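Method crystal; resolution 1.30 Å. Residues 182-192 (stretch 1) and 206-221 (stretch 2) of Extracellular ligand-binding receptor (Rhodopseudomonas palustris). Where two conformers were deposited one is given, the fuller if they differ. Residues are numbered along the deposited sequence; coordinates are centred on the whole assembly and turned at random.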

# COMPACT_ATOMS: atom_id res chain seq x y z
N ASP A 182 16.60 -10.10 13.31
CA ASP A 182 17.67 -11.00 12.88
C ASP A 182 17.05 -12.06 12.00
O ASP A 182 16.38 -12.98 12.48
CB ASP A 182 18.40 -11.61 14.09
CG ASP A 182 19.28 -10.59 14.81
OD1 ASP A 182 19.54 -9.52 14.24
OD2 ASP A 182 19.73 -10.86 15.94
N PHE A 183 17.26 -11.90 10.70
CA PHE A 183 16.68 -12.78 9.69
C PHE A 183 17.57 -13.95 9.31
O PHE A 183 17.19 -14.79 8.49
CB PHE A 183 16.28 -11.95 8.48
CG PHE A 183 15.15 -11.00 8.74
CD1 PHE A 183 13.81 -11.42 8.76
CD2 PHE A 183 15.43 -9.65 9.04
CE1 PHE A 183 12.79 -10.49 9.01
CE2 PHE A 183 14.42 -8.73 9.28
CZ PHE A 183 13.08 -9.16 9.27
N GLY A 184 18.78 -14.01 9.88
CA GLY A 184 19.67 -15.13 9.52
C GLY A 184 19.08 -16.53 9.73
O GLY A 184 19.15 -17.38 8.84
N PRO A 185 18.46 -16.78 10.90
CA PRO A 185 17.89 -18.11 11.12
C PRO A 185 16.79 -18.47 10.12
O PRO A 185 16.71 -19.64 9.68
CB PRO A 185 17.38 -18.03 12.56
CG PRO A 185 18.34 -17.07 13.22
CD PRO A 185 18.55 -16.00 12.16
N ILE A 186 15.96 -17.50 9.74
CA ILE A 186 14.94 -17.76 8.71
C ILE A 186 15.59 -18.14 7.39
O ILE A 186 15.13 -19.07 6.71
CB ILE A 186 14.01 -16.55 8.51
CG1 ILE A 186 13.33 -16.24 9.83
CG2 ILE A 186 12.94 -16.86 7.48
CD1 ILE A 186 12.81 -17.49 10.50
N MSE A 187 16.66 -17.43 7.01
CA MSE A 187 17.35 -17.79 5.76
C MSE A 187 17.90 -19.19 5.78
O MSE A 187 17.83 -19.87 4.77
CB MSE A 187 18.41 -16.74 5.39
CG MSE A 187 17.92 -15.33 5.20
SE MSE A 187 16.47 -15.20 3.89
CE MSE A 187 15.82 -13.57 4.56
N GLN A 188 18.43 -19.61 6.93
CA GLN A 188 18.94 -20.97 7.05
C GLN A 188 17.81 -21.98 6.90
O GLN A 188 17.99 -23.02 6.27
CB GLN A 188 19.65 -21.17 8.40
CG GLN A 188 20.29 -22.56 8.53
CD GLN A 188 21.35 -22.79 7.46
OE1 GLN A 188 22.23 -21.93 7.22
NE2 GLN A 188 21.27 -23.94 6.79
N ARG A 189 16.65 -21.69 7.48
CA ARG A 189 15.50 -22.57 7.38
C ARG A 189 15.05 -22.67 5.90
O ARG A 189 14.77 -23.77 5.40
CB ARG A 189 14.36 -22.06 8.26
CG ARG A 189 14.59 -22.34 9.74
CD ARG A 189 13.60 -21.60 10.63
NE ARG A 189 12.23 -22.09 10.44
CZ ARG A 189 11.15 -21.50 10.94
NH1 ARG A 189 11.26 -20.37 11.65
NH2 ARG A 189 9.96 -22.01 10.71
N ILE A 190 15.04 -21.53 5.20
CA ILE A 190 14.71 -21.53 3.78
C ILE A 190 15.72 -22.34 2.96
O ILE A 190 15.30 -23.15 2.10
CB ILE A 190 14.54 -20.10 3.27
CG1 ILE A 190 13.30 -19.48 3.93
CG2 ILE A 190 14.41 -20.12 1.74
CD1 ILE A 190 13.15 -17.98 3.72
N LYS A 191 17.02 -22.15 3.21
CA LYS A 191 18.03 -22.99 2.53
C LYS A 191 17.68 -24.45 2.71
O LYS A 191 17.62 -25.22 1.74
CB LYS A 191 19.44 -22.76 3.10
CG LYS A 191 20.10 -21.45 2.72
CD LYS A 191 21.53 -21.43 3.25
CE LYS A 191 22.14 -20.03 3.28
NZ LYS A 191 23.58 -19.99 3.71
N ASN A 192 17.43 -24.83 3.96
CA ASN A 192 17.19 -26.24 4.32
C ASN A 192 15.96 -26.83 3.66
O ASN A 192 15.88 -28.04 3.49
CB ASN A 192 17.02 -26.40 5.85
CG ASN A 192 18.31 -26.16 6.62
OD1 ASN A 192 19.40 -26.11 6.04
ND2 ASN A 192 18.18 -26.01 7.95
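Stretch 2, residues 206-221: PPTLGFVKAYIDNGLK

The selenomethionine Met187 (MSE in the coordinates) lays its methyl squarely on an aromatic face: CE lies 3.5 Å from the centroid of the Phe211 ring, 8° off the normal, while SE sits obliquely at 4.9 Å from that centroid. Stretch 2 is helical from Pro206 to Asp217 and crosses helix 184-192 at -51°, the two axes running broadly in the same direction and approaching to 9.4 Å. By nearest CA atoms, Phe183 faces Ala214, Met187 Tyr215 and Lys191 Leu220. At the start of the contact the Phe183 ring packs against Gly210, with Phe183 CD2 3.5 Å from Gly210 C; a CB there would clash with Phe183 CE2. Phe211 turns its edge to the Phe183 face (centroids 5.8 Å apart, planes at 74°), and Phe183 CB packs on Ala214 CB at 3.6 Å. The Met187 methyl also reaches Phe211 O, CE to O 3.4 Å. After Asp217 the chain closes in a Schellman motif, and Gly219 is the first residue to leave helical angles, with positive phi (89°). Leu220 then points back toward stretch 1: its CD1 lies 3.8 Å from Met187 CB, its CD2 3.8 Å from Ile190 CG2. Extended Lys191 passes Leu220, CE to CD1 3.4 Å, and its NZ donates a hydrogen bond to Asn218 O (3.0 Å), tying this helix end to stretch 1.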

# COMPACT_ATOMS: atom_id res chain seq x y z
N PRO A 206 11.91 -0.77 8.02
CA PRO A 206 13.07 -1.57 8.47
C PRO A 206 12.94 -3.09 8.28
O PRO A 206 13.93 -3.74 7.90
CB PRO A 206 13.18 -1.21 9.96
CG PRO A 206 12.72 0.24 9.96
CD PRO A 206 11.54 0.27 9.01
N PRO A 207 11.72 -3.68 8.44
CA PRO A 207 11.67 -5.14 8.28
C PRO A 207 12.03 -5.58 6.86
O PRO A 207 12.75 -6.59 6.68
CB PRO A 207 10.19 -5.47 8.56
CG PRO A 207 9.80 -4.37 9.55
CD PRO A 207 10.44 -3.14 8.95
N THR A 208 11.55 -4.85 5.84
CA THR A 208 11.87 -5.23 4.47
C THR A 208 13.34 -5.05 4.14
O THR A 208 13.93 -5.87 3.42
CB THR A 208 10.94 -4.50 3.48
OG1 THR A 208 10.94 -3.09 3.71
CG2 THR A 208 9.48 -4.97 3.64
N LEU A 209 13.93 -3.97 4.64
CA LEU A 209 15.34 -3.77 4.40
C LEU A 209 16.16 -4.92 5.02
O LEU A 209 17.11 -5.46 4.42
CB LEU A 209 15.79 -2.42 4.97
CG LEU A 209 17.25 -2.06 4.58
CD1 LEU A 209 17.40 -1.91 3.07
CD2 LEU A 209 17.67 -0.75 5.21
N GLY A 210 15.82 -5.27 6.26
CA GLY A 210 16.53 -6.37 6.94
C GLY A 210 16.38 -7.69 6.25
O GLY A 210 17.35 -8.43 6.11
N PHE A 211 15.17 -7.99 5.80
CA PHE A 211 14.93 -9.28 5.16
C PHE A 211 15.74 -9.37 3.86
O PHE A 211 16.41 -10.36 3.62
CB PHE A 211 13.41 -9.47 4.89
CG PHE A 211 13.08 -10.81 4.31
CD1 PHE A 211 13.21 -11.06 2.94
CD2 PHE A 211 12.61 -11.84 5.14
CE1 PHE A 211 12.90 -12.34 2.46
CE2 PHE A 211 12.25 -13.08 4.65
CZ PHE A 211 12.41 -13.34 3.29
N VAL A 212 15.69 -8.33 3.03
CA VAL A 212 16.39 -8.40 1.74
C VAL A 212 17.91 -8.49 1.95
O VAL A 212 18.60 -9.26 1.26
CB VAL A 212 15.99 -7.23 0.83
CG1 VAL A 212 16.86 -7.18 -0.43
CG2 VAL A 212 14.51 -7.40 0.44
N LYS A 213 18.43 -7.67 2.88
CA LYS A 213 19.86 -7.73 3.12
C LYS A 213 20.27 -9.11 3.61
O LYS A 213 21.33 -9.60 3.22
CB LYS A 213 20.25 -6.65 4.10
CG LYS A 213 20.32 -5.28 3.47
CD LYS A 213 20.73 -4.23 4.49
CE LYS A 213 21.09 -2.87 3.86
NZ LYS A 213 22.44 -2.86 3.20
N ALA A 214 19.48 -9.76 4.46
CA ALA A 214 19.82 -11.11 4.93
C ALA A 214 19.75 -12.13 3.80
O ALA A 214 20.55 -13.07 3.77
CB ALA A 214 18.89 -11.50 6.06
N TYR A 215 18.75 -11.99 2.91
CA TYR A 215 18.60 -12.90 1.75
C TYR A 215 19.88 -12.85 0.88
O TYR A 215 20.41 -13.89 0.43
CB TYR A 215 17.33 -12.47 0.99
CG TYR A 215 17.22 -12.91 -0.43
CD1 TYR A 215 16.99 -14.24 -0.74
CD2 TYR A 215 17.29 -11.98 -1.44
CE1 TYR A 215 16.90 -14.68 -2.06
CE2 TYR A 215 17.15 -12.37 -2.79
CZ TYR A 215 16.95 -13.73 -3.09
OH TYR A 215 16.86 -14.09 -4.41
N ILE A 216 20.38 -11.64 0.65
CA ILE A 216 21.60 -11.47 -0.15
C ILE A 216 22.83 -11.92 0.65
O ILE A 216 23.67 -12.69 0.14
CB ILE A 216 21.77 -10.00 -0.55
CG1 ILE A 216 20.64 -9.56 -1.48
CG2 ILE A 216 23.15 -9.75 -1.16
CD1 ILE A 216 20.53 -8.05 -1.58
N ASP A 217 22.95 -11.47 1.90
CA ASP A 217 24.21 -11.65 2.63
C ASP A 217 24.43 -13.09 3.09
O ASP A 217 25.56 -13.46 3.35
CB ASP A 217 24.30 -10.69 3.82
CG ASP A 217 24.42 -9.22 3.41
OD1 ASP A 217 24.63 -8.90 2.22
OD2 ASP A 217 24.25 -8.35 4.29
N ASN A 218 23.35 -13.86 3.24
CA ASN A 218 23.42 -15.28 3.50
C ASN A 218 23.55 -16.11 2.25
O ASN A 218 23.64 -17.35 2.34
CB ASN A 218 22.28 -15.76 4.39
CG ASN A 218 22.39 -15.22 5.80
OD1 ASN A 218 21.76 -14.20 6.16
ND2 ASN A 218 23.23 -15.85 6.59
N GLY A 219 23.63 -15.48 1.07
CA GLY A 219 24.02 -16.23 -0.13
C GLY A 219 22.87 -16.86 -0.86
O GLY A 219 23.10 -17.56 -1.84
N LEU A 220 21.62 -16.67 -0.42
CA LEU A 220 20.52 -17.36 -1.09
C LEU A 220 20.34 -16.88 -2.52
O LEU A 220 20.08 -17.67 -3.43
CB LEU A 220 19.21 -17.21 -0.31
CG LEU A 220 19.09 -18.11 0.92
CD1 LEU A 220 20.05 -17.67 2.06
CD2 LEU A 220 17.67 -18.14 1.42
N LYS A 221 20.47 -15.56 -2.74
CA LYS A 221 20.28 -14.99 -4.05
C LYS A 221 21.34 -15.57 -5.02
O LYS A 221 21.00 -16.00 -6.15
CB LYS A 221 20.38 -13.47 -3.96
CG LYS A 221 19.95 -12.78 -5.27
CD LYS A 221 20.01 -11.24 -5.07
CE LYS A 221 19.34 -10.43 -6.17
NZ LYS A 221 20.00 -10.80 -7.44